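Local coordinates for BREX protein BrxA (Magnetospirillum magneticum, PDB 3BHW), which probably acts in a type 1 BREX system, which protects the bacterium against double-stranded DNA phage by blocking phage DNA replication, at residues P6-A10 against R135-M139; N65-M70 against A92-H97. All blocks are in the same frame, centred on the assembly; numbering follows the deposited sequence. Where two conformers were deposited one is given.

Contact 1 (P6-A10 against R135-M139); sequences PRYKA and RDPLM
Tyr8 lies across the side chains of Asp136 and Met139, with its CD2 3.9 Å from Asp136 CB and its CB 3.8 Å from Met139 CE. Met139 SD sits 5.5 Å from the ring centroid, an oblique Met-aromatic contact. The polar centre is Asp136, the first residue to leave helical phi/psi after helix 122-135. With chi1 in t, its OD2 takes Tyr8 N at 2.9 Å, nearly straight, and Arg7 N at 2.7 Å in a weak, bent bond; OD1 accepts Leu138 N at 3.1 Å, an Asx turn. A type I turn runs from Asp136 to Met139, with Met139 N 3.1 Å from Asp136 O. One carboxylate thus ties its own turn to the irregular N-terminal segment. CA atoms pair Pro6 with Leu138 at 5.1 Å and Arg7 with Asp136 at 6.2 Å; Pro6 CB touches Leu138 O at 3.7 Å. Arg7, extended (ttt), donates from NE to Tyr8 OH at 3.2 Å, and Arg135 NH2 comes within 2.9 Å of Tyr8 OH. Asp103 of helix 99-112 forms a salt bridge with Arg7 and a hydrogen bond with Tyr8 OH, while the Tyr8 side chain touches Thr99 and Leu100 of that helix and Tyr128 and Cys132 of helix 122-135.

Contact 2 (N65-M70 against A92-H97); sequences NRLETM and AAAIKH
This is a buried packing contact deep in the fold, where the end of helix 57-67 and the turn after it meet the last turns of helix 83-97. The small side chain of Ala93 allows a close approach: its CA is 5.2 Å from Arg66 CA, and its CB lies 3.5 Å from Arg66 O. A type I turn runs from Leu67 to Met70, with Met70 N to Leu67 O at 2.9 Å. Thr69 (chi1 p) returns OG1 to Arg66 O at 2.8 Å. Helix end and turn thus pack on a helix in a chain built without strands, whose family is placed in the helix-turn-helix clan. Lys96, extended (tttt), donates from NZ to Thr69 O at 2.7 Å and also forms a salt bridge with Glu190. Met70 (mmt) brings CE to 4.0 Å from Ala92 CB. Arg66 CG covers one face of His97 (chi1 t), 4.2 Å from the ring centroid, a CH-pi contact. Arg66 NE donates to a water at 2.7 Å, which donates to Ala94 O at 2.9 Å; Arg66 NH2 also forms a hydrogen bond with Gly15 O.

Residues 6-10, the first modelled, open contact 1; the chain then runs through helices 19-31 and 35-43 into helix 57-67, where contact 2 begins. Helices 72-80 and 83-97 follow, and the second half of contact 2 closes this short loop with 21 residues between its segments. The chain then continues through helices 99-112 and 122-135 to residues 135-139, which return to the N terminus in contact 1. Its 124-residue loop therefore encloses the whole of contact 2; the two nest without crossing. Their centres are 19 Å apart and their nearest atoms about 6 Å apart, yet the N-terminal loop joins them: just past residues 6-10, Asp11 touches His97 and Ile12 touches Arg66.

Contact 1 (P6-A10 against R135-M139)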
loop_
_atom_site.group_PDB
_atom_site.type_symbol
_atom_site.label_atom_id
_atom_site.label_comp_id
_atom_site.label_asym_id
_atom_site.label_seq_id
_atom_site.Cartn_x
_atom_site.Cartn_y
_atom_site.Cartn_z
ATOM N N PRO A 6 -14.361 0.090 12.942
ATOM C CA PRO A 6 -13.480 -1.068 13.059
ATOM C C PRO A 6 -12.059 -0.681 12.727
ATOM O O PRO A 6 -11.828 0.051 11.767
ATOM C CB PRO A 6 -14.009 -2.033 11.993
ATOM C CG PRO A 6 -14.998 -1.241 11.140
ATOM C CD PRO A 6 -14.959 0.193 11.606
ATOM N N ARG A 7 -11.108 -1.179 13.508
ATOM C CA ARG A 7 -9.728 -0.756 13.356
ATOM C C ARG A 7 -9.158 -1.376 12.090
ATOM O O ARG A 7 -8.526 -0.702 11.286
ATOM C CB ARG A 7 -8.913 -1.189 14.569
ATOM C CG ARG A 7 -7.482 -0.719 14.495
ATOM C CD ARG A 7 -6.675 -1.015 15.761
ATOM N NE ARG A 7 -5.248 -0.730 15.517
ATOM C CZ ARG A 7 -4.716 0.492 15.524
ATOM N NH1 ARG A 7 -3.424 0.672 15.250
ATOM N NH2 ARG A 7 -5.489 1.557 15.804
ATOM N N TYR A 8 -9.392 -2.664 11.918
ATOM C CA TYR A 8 -8.797 -3.414 10.837
ATOM C C TYR A 8 -9.871 -3.749 9.836
ATOM O O TYR A 8 -10.943 -4.219 10.216
ATOM C CB TYR A 8 -8.155 -4.681 11.387
ATOM C CG TYR A 8 -6.998 -4.365 12.322
ATOM C CD1 TYR A 8 -5.844 -3.725 11.860
ATOM C CD2 TYR A 8 -7.066 -4.716 13.664
ATOM C CE1 TYR A 8 -4.775 -3.445 12.720
ATOM C CE2 TYR A 8 -6.034 -4.434 14.536
ATOM C CZ TYR A 8 -4.896 -3.777 14.071
ATOM O OH TYR A 8 -3.894 -3.554 14.973
ATOM N N LYS A 9 -9.609 -3.472 8.567
ATOM C CA LYS A 9 -10.549 -3.825 7.519
ATOM C C LYS A 9 -9.841 -4.511 6.386
ATOM O O LYS A 9 -8.619 -4.433 6.286
ATOM C CB LYS A 9 -11.326 -2.618 7.014
ATOM C CG LYS A 9 -10.591 -1.328 6.951
ATOM C CD LYS A 9 -11.650 -0.231 7.071
ATOM C CE LYS A 9 -11.151 1.044 7.741
ATOM N NZ LYS A 9 -12.297 1.993 7.998
ATOM N N ALA A 10 -10.609 -5.183 5.536
ATOM C CA ALA A 10 -10.071 -6.017 4.496
ATOM C C ALA A 10 -9.915 -5.292 3.148
ATOM O O ALA A 10 -9.503 -5.925 2.184
ATOM C CB ALA A 10 -10.933 -7.258 4.331
ATOM N N ARG A 135 -7.700 -7.718 19.287
ATOM C CA ARG A 135 -7.550 -6.283 19.525
ATOM C C ARG A 135 -8.724 -5.477 18.987
ATOM O O ARG A 135 -8.956 -4.349 19.425
ATOM C CB ARG A 135 -6.294 -5.770 18.841
ATOM C CG ARG A 135 -4.984 -6.040 19.539
ATOM C CD ARG A 135 -3.893 -5.191 18.892
ATOM N NE ARG A 135 -3.792 -5.439 17.457
ATOM C CZ ARG A 135 -2.770 -6.039 16.849
ATOM N NH1 ARG A 135 -1.701 -6.451 17.538
ATOM N NH2 ARG A 135 -2.831 -6.215 15.536
ATOM N N ASP A 136 -9.451 -6.048 18.029
ATOM C CA ASP A 136 -10.564 -5.344 17.414
ATOM C C ASP A 136 -11.874 -6.159 17.474
ATOM O O ASP A 136 -12.178 -6.916 16.561
ATOM C CB ASP A 136 -10.192 -4.967 15.971
ATOM C CG ASP A 136 -11.208 -4.051 15.307
ATOM O OD1 ASP A 136 -12.220 -3.632 15.935
ATOM O OD2 ASP A 136 -11.016 -3.768 14.107
ATOM N N PRO A 137 -12.677 -5.978 18.547
ATOM C CA PRO A 137 -13.950 -6.688 18.674
ATOM C C PRO A 137 -14.946 -6.361 17.560
ATOM O O PRO A 137 -15.936 -7.075 17.386
ATOM C CB PRO A 137 -14.498 -6.186 20.021
ATOM C CG PRO A 137 -13.332 -5.657 20.741
ATOM C CD PRO A 137 -12.444 -5.077 19.690
ATOM N N LEU A 138 -14.670 -5.296 16.810
ATOM C CA LEU A 138 -15.566 -4.818 15.768
ATOM C C LEU A 138 -15.125 -5.274 14.366
ATOM O O LEU A 138 -15.773 -4.949 13.372
ATOM C CB LEU A 138 -15.663 -3.289 15.829
ATOM C CG LEU A 138 -16.274 -2.653 17.081
ATOM C CD1 LEU A 138 -16.040 -1.141 17.079
ATOM C CD2 LEU A 138 -17.765 -2.978 17.228
ATOM N N MET A 139 -14.019 -6.010 14.278
ATOM C CA MET A 139 -13.544 -6.497 12.980
ATOM C C MET A 139 -14.638 -7.180 12.175
ATOM O O MET A 139 -15.352 -8.045 12.694
ATOM C CB MET A 139 -12.381 -7.461 13.158
ATOM C CG MET A 139 -11.022 -6.800 13.083
ATOM S SD MET A 139 -9.719 -7.998 12.808
ATOM C CE MET A 139 -9.714 -8.104 11.036
#

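Contact 2 (N65-M70 against A92-H97)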
loop_
_atom_site.group_PDB
_atom_site.type_symbol
_atom_site.label_atom_id
_atom_site.label_comp_id
_atom_site.label_asym_id
_atom_site.label_seq_id
_atom_site.Cartn_x
_atom_site.Cartn_y
_atom_site.Cartn_z
ATOM N N ASN A 65 -8.596 5.621 -3.927
ATOM C CA ASN A 65 -8.774 5.889 -2.504
ATOM C C ASN A 65 -7.417 5.917 -1.816
ATOM O O ASN A 65 -7.140 6.791 -0.958
ATOM C CB ASN A 65 -9.706 4.878 -1.847
ATOM C CG ASN A 65 -11.143 5.084 -2.227
ATOM O OD1 ASN A 65 -11.961 4.164 -2.130
ATOM N ND2 ASN A 65 -11.455 6.271 -2.702
ATOM N N ARG A 66 -6.598 4.916 -2.120
ATOM C CA ARG A 66 -5.179 4.990 -1.648
ATOM C C ARG A 66 -4.452 6.341 -1.925
ATOM O O ARG A 66 -4.010 7.012 -0.989
ATOM C CB ARG A 66 -4.361 3.862 -2.210
ATOM C CG ARG A 66 -4.610 2.528 -1.530
ATOM C CD ARG A 66 -3.754 1.448 -2.167
ATOM N NE ARG A 66 -3.870 0.145 -1.514
ATOM C CZ ARG A 66 -3.735 -1.041 -2.100
ATOM N NH1 ARG A 66 -3.475 -1.146 -3.410
ATOM N NH2 ARG A 66 -3.849 -2.135 -1.370
ATOM N N LEU A 67 -4.397 6.746 -3.205
ATOM C CA LEU A 67 -3.691 7.984 -3.555
ATOM C C LEU A 67 -4.345 9.222 -2.951
ATOM O O LEU A 67 -3.626 10.169 -2.607
ATOM C CB LEU A 67 -3.509 8.160 -5.066
ATOM C CG LEU A 67 -2.645 7.123 -5.758
ATOM C CD1 LEU A 67 -2.915 7.251 -7.249
ATOM C CD2 LEU A 67 -1.153 7.374 -5.518
ATOM N N GLU A 68 -5.655 9.191 -2.733
ATOM C CA GLU A 68 -6.335 10.393 -2.223
ATOM C C GLU A 68 -6.155 10.599 -0.717
ATOM O O GLU A 68 -6.605 11.600 -0.167
ATOM C CB GLU A 68 -7.807 10.421 -2.611
ATOM C CG GLU A 68 -8.663 9.453 -1.877
ATOM C CD GLU A 68 -10.125 9.851 -1.939
ATOM O OE1 GLU A 68 -10.475 10.637 -2.852
ATOM O OE2 GLU A 68 -10.900 9.379 -1.076
ATOM N N THR A 69 -5.475 9.665 -0.053
ATOM C CA THR A 69 -5.006 9.946 1.310
ATOM C C THR A 69 -3.812 10.922 1.299
ATOM O O THR A 69 -3.470 11.456 2.358
ATOM C CB THR A 69 -4.595 8.655 2.116
ATOM O OG1 THR A 69 -3.466 8.030 1.526
ATOM C CG2 THR A 69 -5.695 7.612 2.238
ATOM N N MET A 70 -3.228 11.172 0.116
ATOM C CA MET A 70 -1.995 11.962 -0.055
ATOM C C MET A 70 -2.326 13.117 -0.996
ATOM O O MET A 70 -3.459 13.229 -1.477
ATOM C CB MET A 70 -0.858 11.147 -0.658
ATOM C CG MET A 70 -0.344 10.036 0.217
ATOM S SD MET A 70 0.203 10.500 1.898
ATOM C CE MET A 70 1.063 8.979 2.279
ATOM N N ALA A 92 3.433 4.123 0.332
ATOM C CA ALA A 92 3.166 4.976 1.476
ATOM C C ALA A 92 1.672 5.224 1.499
ATOM O O ALA A 92 1.090 5.256 2.585
ATOM C CB ALA A 92 3.885 6.310 1.282
ATOM N N ALA A 93 1.100 5.482 0.316
ATOM C CA ALA A 93 -0.329 5.677 0.203
ATOM C C ALA A 93 -1.063 4.437 0.663
ATOM O O ALA A 93 -2.102 4.535 1.349
ATOM C CB ALA A 93 -0.697 6.070 -1.225
ATOM N N ALA A 94 -0.529 3.259 0.341
ATOM C CA ALA A 94 -1.226 2.005 0.751
ATOM C C ALA A 94 -1.179 1.861 2.264
ATOM O O ALA A 94 -2.178 1.445 2.898
ATOM C CB ALA A 94 -0.657 0.831 0.080
ATOM N N ILE A 95 -0.075 2.210 2.854
ATOM C CA ILE A 95 0.036 2.220 4.322
ATOM C C ILE A 95 -0.930 3.193 4.981
ATOM O O ILE A 95 -1.708 2.818 5.896
ATOM C CB ILE A 95 1.465 2.462 4.784
ATOM C CG1 ILE A 95 2.308 1.255 4.352
ATOM C CG2 ILE A 95 1.518 2.650 6.330
ATOM C CD1 ILE A 95 3.795 1.547 4.311
ATOM N N LYS A 96 -0.910 4.448 4.539
ATOM C CA LYS A 96 -1.853 5.428 5.068
ATOM C C LYS A 96 -3.333 4.970 5.020
ATOM O O LYS A 96 -4.088 5.223 5.945
ATOM C CB LYS A 96 -1.682 6.776 4.374
ATOM C CG LYS A 96 -2.403 7.867 5.159
ATOM C CD LYS A 96 -1.913 9.220 4.793
ATOM C CE LYS A 96 -2.818 10.291 5.402
ATOM N NZ LYS A 96 -2.569 11.664 4.857
ATOM N N HIS A 97 -3.715 4.311 3.924
ATOM C CA HIS A 97 -5.087 3.866 3.684
ATOM C C HIS A 97 -5.433 2.633 4.526
ATOM O O HIS A 97 -6.610 2.359 4.825
ATOM C CB HIS A 97 -5.221 3.568 2.173
ATOM C CG HIS A 97 -6.529 2.977 1.783
ATOM N ND1 HIS A 97 -6.716 1.614 1.704
ATOM C CD2 HIS A 97 -7.691 3.545 1.387
ATOM C CE1 HIS A 97 -7.958 1.368 1.330
ATOM N NE2 HIS A 97 -8.573 2.520 1.139
HETATM O O HOH W 1 -4.000 -0.094 1.170
#